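Local coordinates for gluconokinase (Sinorhizobium meliloti, PDB 3T61), which probably phosphorylates D-gluconate with ATP to give 6-phospho-D-gluconate and ADP, as a dimeric kinase of the GntK/GntV family, at residues A[121-124]-A[125-129]; A[54-57]-A[58-61]; A[36-39]-A[40-44]. One frame throughout, in Å; residues are numbered along the deposited sequence.

Contact 1: A[121-124]-A[125-129]; sequences ESVL and AERMH
V123 and R127 meet one turn apart on the alpha-helix 121-132, which follows strand 113-118 of the parallel sheet. The touch is aliphatic: V123 CG1 lies 3.8 Å from R127 CD, and the two side chains run obliquely past each other. V123 turns CG1 anti to its backbone N (chi1 172°), which sets that methyl on the side where the arginine chain passes. R127 starts back toward the preceding turn, with CG 3.0 Å from V123 O, then bends at chi3 (79°), leading the guanidinium away from V123.

Underneath, regular i to i+4 backbone bonds fix the spacing. A125 N reaches E121 O at 2.8 Å, R127 N reaches V123 O at 2.9 Å, and the longer M128 N to L124 O bond continues the series.

Further out, R127 NH1 makes a weak hydrogen bond to S29 O, within what is probably the P-loop. Helix 138-147 receives both the buried L124 side chain, which packs on L141 and L145, and E121, whose OE1 accepts a hydrogen bond from Q142 NE2. M128 (selenomethionine) packs on E63 of the second subunit, with a bound phosphate ion nearby.

On the outer side, a water joins the E126 carboxylate to the backbone of the preceding turn. That water donates to E126 OE1 at 2.6 Å and, more weakly, to V123 O at 3.3 Å, giving this carbonyl a second partner beside R127 N.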
loop_
_atom_site.group_PDB
_atom_site.type_symbol
_atom_site.label_atom_id
_atom_site.label_comp_id
_atom_site.label_asym_id
_atom_site.label_seq_id
_atom_site.Cartn_x
_atom_site.Cartn_y
_atom_site.Cartn_z
ATOM N N GLU A 121 20.124 10.975 0.220
ATOM C CA GLU A 121 19.569 10.074 -0.781
ATOM C C GLU A 121 20.464 8.860 -0.984
ATOM O O GLU A 121 19.984 7.724 -1.050
ATOM C CB GLU A 121 19.406 10.793 -2.124
ATOM C CG GLU A 121 18.775 9.899 -3.184
ATOM C CD GLU A 121 18.641 10.565 -4.535
ATOM O OE1 GLU A 121 18.025 11.651 -4.624
ATOM O OE2 GLU A 121 19.147 9.988 -5.519
ATOM N N SER A 122 21.768 9.102 -1.077
ATOM C CA SER A 122 22.729 8.025 -1.298
ATOM C C SER A 122 22.701 6.966 -0.206
ATOM O O SER A 122 22.641 5.771 -0.490
ATOM C CB SER A 122 24.147 8.598 -1.411
ATOM O OG SER A 122 24.191 9.657 -2.348
ATOM N N VAL A 123 22.763 7.406 1.047
ATOM C CA VAL A 123 22.760 6.470 2.162
ATOM C C VAL A 123 21.432 5.731 2.233
ATOM O O VAL A 123 21.401 4.521 2.446
ATOM C CB VAL A 123 23.024 7.193 3.501
ATOM C CG1 VAL A 123 22.819 6.236 4.659
ATOM C CG2 VAL A 123 24.443 7.730 3.520
ATOM N N LEU A 124 20.338 6.469 2.069
ATOM C CA LEU A 124 19.015 5.861 2.094
ATOM C C LEU A 124 18.901 4.784 1.016
ATOM O O LEU A 124 18.502 3.656 1.301
ATOM C CB LEU A 124 17.940 6.934 1.885
ATOM C CG LEU A 124 17.727 7.880 3.074
ATOM C CD1 LEU A 124 16.976 9.115 2.632
ATOM C CD2 LEU A 124 16.985 7.138 4.184
ATOM N N ALA A 125 19.270 5.124 -0.223
ATOM C CA ALA A 125 19.186 4.159 -1.324
ATOM C C ALA A 125 20.029 2.915 -1.059
ATOM O O ALA A 125 19.577 1.787 -1.257
ATOM C CB ALA A 125 19.619 4.808 -2.628
ATOM N N GLU A 126 21.257 3.131 -0.602
ATOM C CA GLU A 126 22.165 2.034 -0.319
ATOM C C GLU A 126 21.630 1.116 0.768
ATOM O O GLU A 126 21.694 -0.105 0.641
ATOM C CB GLU A 126 23.531 2.597 0.090
ATOM C CG GLU A 126 24.667 1.579 0.165
ATOM C CD GLU A 126 24.526 0.582 1.309
ATOM O OE1 GLU A 126 24.129 0.998 2.423
ATOM O OE2 GLU A 126 24.830 -0.616 1.096
ATOM N N ARG A 127 21.097 1.695 1.838
ATOM C CA ARG A 127 20.579 0.886 2.940
ATOM C C ARG A 127 19.446 -0.043 2.499
ATOM O O ARG A 127 19.359 -1.189 2.947
ATOM C CB ARG A 127 20.104 1.786 4.086
ATOM C CG ARG A 127 21.210 2.614 4.729
ATOM C CD ARG A 127 20.704 3.391 5.957
ATOM N NE ARG A 127 20.599 2.572 7.166
ATOM C CZ ARG A 127 19.461 2.294 7.803
ATOM N NH1 ARG A 127 18.299 2.761 7.353
ATOM N NH2 ARG A 127 19.487 1.556 8.908
HETATM N N MSE A 128 18.581 0.452 1.622
HETATM C CA MSE A 128 17.465 -0.347 1.133
HETATM C C MSE A 128 17.939 -1.525 0.292
HETATM O O MSE A 128 17.441 -2.647 0.427
HETATM C CB MSE A 128 16.510 0.537 0.337
HETATM C CG MSE A 128 15.487 1.223 1.225
HETATM SE SE MSE A 128 14.127 -0.078 1.808
HETATM C CE MSE A 128 14.506 -0.252 3.735
ATOM N N HIS A 129 18.917 -1.266 -0.567
ATOM C CA HIS A 129 19.466 -2.313 -1.416
ATOM C C HIS A 129 20.212 -3.321 -0.560
ATOM O O HIS A 129 20.115 -4.530 -0.768
ATOM C CB HIS A 129 20.415 -1.710 -2.446
ATOM C CG HIS A 129 21.029 -2.723 -3.357
ATOM N ND1 HIS A 129 22.292 -3.234 -3.158
ATOM C CD2 HIS A 129 20.539 -3.335 -4.460
ATOM C CE1 HIS A 129 22.557 -4.121 -4.105
ATOM N NE2 HIS A 129 21.511 -4.199 -4.905
HETATM O O HOH W 1 24.400 3.385 3.375
#

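Contact 2: A[54-57]-A[58-61]; sequences PPEN and IRKM
With chi1 at -176°, the E56 chain leaves opposite its amide nitrogen and then bends at chi2 (-82°), which carries its carboxylate forward along the first turn of helix 55-63 to K60. The lysine sets off with CG beside its own N and runs fully extended from there, crossing the glutamate obliquely. OE2 therefore rests on the aliphatic shaft of the lysine, 3.1 Å from K60 CE, while K60 NZ stands 3.9 Å from the same E56 OE2 in a long salt bridge.

R59 passes on another side of E56. E56 CA sits over one face of the guanidinium, toward its rim, and R59 NH2 is 3.9 Å from that CA. The carboxylate plane is turned 68° from the guanidinium, and the charged ends do not touch; R59 NH2 instead pairs with E48 OE1 of the second subunit, and a bound phosphate ion lies close to this arginine.

P54 is the N-cap, and helix 55-63 starts at the next residue. I58 N bonds weakly to P54 O, R59 N bonds to P55 O at 3.1 Å, and M61 N closes on N57 O at 3.0 Å. D71 ties in twice, its OD2 in a salt bridge with K60 NZ and its O accepting from N57 ND2, which also bonds to H53 ND1.

Those ND2 bonds fix the buried amide's orientation, leaving N57 OD1 2.7 Å from E56 OE1, two acceptors with no bond between them; D71 OD1 is close to OE1 too. Two carboxylate oxygens and an amide oxygen crowd here, which would probably be unfavourable unless K60, paired with both acids, offsets the charge; a proton on one acid is possible.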
loop_
_atom_site.group_PDB
_atom_site.type_symbol
_atom_site.label_atom_id
_atom_site.label_comp_id
_atom_site.label_asym_id
_atom_site.label_seq_id
_atom_site.Cartn_x
_atom_site.Cartn_y
_atom_site.Cartn_z
ATOM N N PRO A 54 -6.218 4.516 3.016
ATOM C CA PRO A 54 -7.455 4.026 2.392
ATOM C C PRO A 54 -7.071 3.328 1.070
ATOM O O PRO A 54 -5.994 3.574 0.522
ATOM C CB PRO A 54 -8.282 5.302 2.192
ATOM C CG PRO A 54 -7.256 6.400 2.142
ATOM C CD PRO A 54 -6.239 5.981 3.176
ATOM N N PRO A 55 -7.937 2.440 0.554
ATOM C CA PRO A 55 -7.699 1.696 -0.695
ATOM C C PRO A 55 -7.098 2.504 -1.848
ATOM O O PRO A 55 -6.171 2.048 -2.516
ATOM C CB PRO A 55 -9.083 1.142 -1.030
ATOM C CG PRO A 55 -9.649 0.864 0.329
ATOM C CD PRO A 55 -9.268 2.119 1.104
ATOM N N GLU A 56 -7.633 3.697 -2.072
ATOM C CA GLU A 56 -7.166 4.581 -3.135
ATOM C C GLU A 56 -5.669 4.881 -3.010
ATOM O O GLU A 56 -4.950 4.895 -4.013
ATOM C CB GLU A 56 -7.977 5.886 -3.099
ATOM C CG GLU A 56 -7.694 6.917 -4.197
ATOM C CD GLU A 56 -6.469 7.803 -3.928
ATOM O OE1 GLU A 56 -6.322 8.331 -2.805
ATOM O OE2 GLU A 56 -5.660 7.987 -4.859
ATOM N N ASN A 57 -5.197 5.119 -1.787
ATOM C CA ASN A 57 -3.778 5.432 -1.575
ATOM C C ASN A 57 -2.883 4.241 -1.909
ATOM O O ASN A 57 -1.877 4.394 -2.593
ATOM C CB ASN A 57 -3.521 5.889 -0.128
ATOM C CG ASN A 57 -4.100 7.274 0.171
ATOM O OD1 ASN A 57 -4.652 7.937 -0.709
ATOM N ND2 ASN A 57 -3.962 7.718 1.418
ATOM N N ILE A 58 -3.259 3.061 -1.430
ATOM C CA ILE A 58 -2.502 1.841 -1.676
ATOM C C ILE A 58 -2.340 1.546 -3.175
ATOM O O ILE A 58 -1.285 1.073 -3.623
ATOM C CB ILE A 58 -3.183 0.646 -0.975
ATOM C CG1 ILE A 58 -3.280 0.933 0.527
ATOM C CG2 ILE A 58 -2.389 -0.633 -1.211
ATOM C CD1 ILE A 58 -4.022 -0.112 1.323
ATOM N N ARG A 59 -3.382 1.831 -3.949
ATOM C CA ARG A 59 -3.329 1.608 -5.385
ATOM C C ARG A 59 -2.238 2.505 -5.988
ATOM O O ARG A 59 -1.416 2.045 -6.780
ATOM C CB ARG A 59 -4.687 1.927 -6.018
ATOM C CG ARG A 59 -4.844 1.493 -7.480
ATOM C CD ARG A 59 -6.015 2.226 -8.109
ATOM N NE ARG A 59 -7.183 2.149 -7.242
ATOM C CZ ARG A 59 -7.970 3.177 -6.945
ATOM N NH1 ARG A 59 -7.719 4.374 -7.449
ATOM N NH2 ARG A 59 -9.007 3.009 -6.131
ATOM N N LYS A 60 -2.230 3.782 -5.616
ATOM C CA LYS A 60 -1.214 4.693 -6.131
ATOM C C LYS A 60 0.191 4.248 -5.741
ATOM O O LYS A 60 1.102 4.271 -6.565
ATOM C CB LYS A 60 -1.436 6.114 -5.625
ATOM C CG LYS A 60 -2.551 6.869 -6.307
ATOM C CD LYS A 60 -2.449 8.344 -5.953
ATOM C CE LYS A 60 -3.477 9.180 -6.681
ATOM N NZ LYS A 60 -3.262 10.632 -6.422
HETATM N N MSE A 61 0.368 3.854 -4.486
HETATM C CA MSE A 61 1.673 3.410 -4.012
HETATM C C MSE A 61 2.081 2.148 -4.762
HETATM O O MSE A 61 3.246 1.964 -5.114
HETATM C CB MSE A 61 1.615 3.148 -2.506
HETATM C CG MSE A 61 1.106 4.334 -1.688
HETATM SE SE MSE A 61 0.954 3.930 0.216
HETATM C CE MSE A 61 2.649 4.730 0.833
#

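Contact 3: A[36-39]-A[40-44]; sequences EAIA and EACGY
A39 O is the acceptor on which the C-terminal end of helix 31-42 turns. Y44 N donates to it at 3.0 Å, tilted 20° out of the carbonyl plane, and C42 N adds a weak, strongly bent bond to the same A39 O. The chain can return this way because G43 takes up positive phi just past the helix, bringing the next amide round to face the last turn. G43 N also bonds back to E40 O at 3.3 Å.

Before this reversal the helix is regular: E40 N reaches E36 O and A41 N reaches A37 O, both in i to i+4 spacing. C42 N bonds to I38 O at 2.9 Å, nearly in line with that carbonyl but with a bent N-H (145°).

The side chains close over the turn. C42 lays its CB over the centre of the Y44 ring, 3.6 Å above the plane; the ring face lies against C42, in the last turn. With C42 SG anti to its carbonyl carbon (chi1 -58°), the sulfur leans back along the helix, 4.1 Å from I38 CG2. On another side, the A39 methyl lies 3.4 Å from Y44 O, where the departing chain runs past it.

Beyond the turn, Y44 OH hydrogen-bonds to F17 O. The Y44 and A39 side chains both touch V90 of strand 90-92, and A39 also meets F46, while I38 packs on A173 and L174 of helix 166-187. Positive phi at the glycine with two bonds back into the last turn makes this a Schellman motif, here ending the helix that follows the probable P-loop and sending the chain into strand 46-48.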
loop_
_atom_site.group_PDB
_atom_site.type_symbol
_atom_site.label_atom_id
_atom_site.label_comp_id
_atom_site.label_asym_id
_atom_site.label_seq_id
_atom_site.Cartn_x
_atom_site.Cartn_y
_atom_site.Cartn_z
ATOM N N GLU A 36 9.253 -0.538 15.962
ATOM C CA GLU A 36 8.971 -1.761 16.690
ATOM C C GLU A 36 9.921 -1.930 17.871
ATOM O O GLU A 36 9.492 -2.290 18.965
ATOM C CB GLU A 36 9.031 -2.957 15.738
ATOM C CG GLU A 36 7.974 -2.850 14.645
ATOM C CD GLU A 36 8.046 -3.946 13.604
ATOM O OE1 GLU A 36 9.134 -4.150 13.020
ATOM O OE2 GLU A 36 7.005 -4.595 13.358
ATOM N N ALA A 37 11.202 -1.647 17.661
ATOM C CA ALA A 37 12.182 -1.764 18.741
ATOM C C ALA A 37 11.841 -0.784 19.873
ATOM O O ALA A 37 11.837 -1.170 21.035
ATOM C CB ALA A 37 13.603 -1.510 18.203
ATOM N N ILE A 38 11.553 0.473 19.533
ATOM C CA ILE A 38 11.179 1.481 20.523
ATOM C C ILE A 38 9.967 0.985 21.329
ATOM O O ILE A 38 9.969 1.008 22.563
ATOM C CB ILE A 38 10.757 2.829 19.864
ATOM C CG1 ILE A 38 11.923 3.465 19.103
ATOM C CG2 ILE A 38 10.214 3.780 20.938
ATOM C CD1 ILE A 38 12.936 4.168 19.970
ATOM N N ALA A 39 8.930 0.556 20.611
ATOM C CA ALA A 39 7.702 0.064 21.228
ATOM C C ALA A 39 7.967 -1.085 22.194
ATOM O O ALA A 39 7.459 -1.104 23.316
ATOM C CB ALA A 39 6.727 -0.382 20.159
ATOM N N GLU A 40 8.762 -2.050 21.758
ATOM C CA GLU A 40 9.051 -3.177 22.616
ATOM C C GLU A 40 9.790 -2.718 23.871
ATOM O O GLU A 40 9.463 -3.137 24.980
ATOM C CB GLU A 40 9.874 -4.212 21.861
ATOM C CG GLU A 40 10.100 -5.471 22.655
ATOM C CD GLU A 40 10.680 -6.590 21.817
ATOM O OE1 GLU A 40 11.753 -6.386 21.211
ATOM O OE2 GLU A 40 10.059 -7.673 21.768
ATOM N N ALA A 41 10.774 -1.842 23.697
ATOM C CA ALA A 41 11.544 -1.341 24.825
ATOM C C ALA A 41 10.681 -0.580 25.833
ATOM O O ALA A 41 10.921 -0.655 27.034
ATOM C CB ALA A 41 12.683 -0.447 24.327
ATOM N N CYS A 42 9.668 0.134 25.349
ATOM C CA CYS A 42 8.796 0.919 26.227
ATOM C C CYS A 42 7.548 0.193 26.724
ATOM O O CYS A 42 6.790 0.738 27.523
ATOM C CB CYS A 42 8.348 2.199 25.517
ATOM S SG CYS A 42 9.671 3.275 24.972
ATOM N N GLY A 43 7.325 -1.026 26.258
ATOM C CA GLY A 43 6.136 -1.734 26.686
ATOM C C GLY A 43 4.886 -1.109 26.087
ATOM O O GLY A 43 3.813 -1.156 26.682
ATOM N N TYR A 44 5.026 -0.497 24.914
ATOM C CA TYR A 44 3.887 0.103 24.234
ATOM C C TYR A 44 3.613 -0.715 22.988
ATOM O O TYR A 44 4.501 -1.392 22.467
ATOM C CB TYR A 44 4.173 1.535 23.769
ATOM C CG TYR A 44 4.586 2.532 24.827
ATOM C CD1 TYR A 44 4.335 2.310 26.185
ATOM C CD2 TYR A 44 5.204 3.727 24.458
ATOM C CE1 TYR A 44 4.696 3.262 27.143
ATOM C CE2 TYR A 44 5.559 4.674 25.397
ATOM C CZ TYR A 44 5.308 4.441 26.736
ATOM O OH TYR A 44 5.673 5.401 27.651
#

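How the contacts relate
From the N terminus the contacts come in series, 36-44, then 54-61, then 121-129; none nests in or crosses another. Each lies within a single continuous stretch, so none closes a long loop: contact 3 ends helix 31-42 and sends the chain toward strand 46-48, contact 2 opens helix 55-63, and contact 1 spans most of helix 121-132, from its start. They do not touch, their centres standing about 24 to 28 Å apart. Contact 3 packs against helix 166-187 and strands 46-48 and 90-92, contact 1 against helix 138-147. Contacts 1 and 2 both reach the second subunit and lie near bound phosphate, whereas contact 3 touches no other chain.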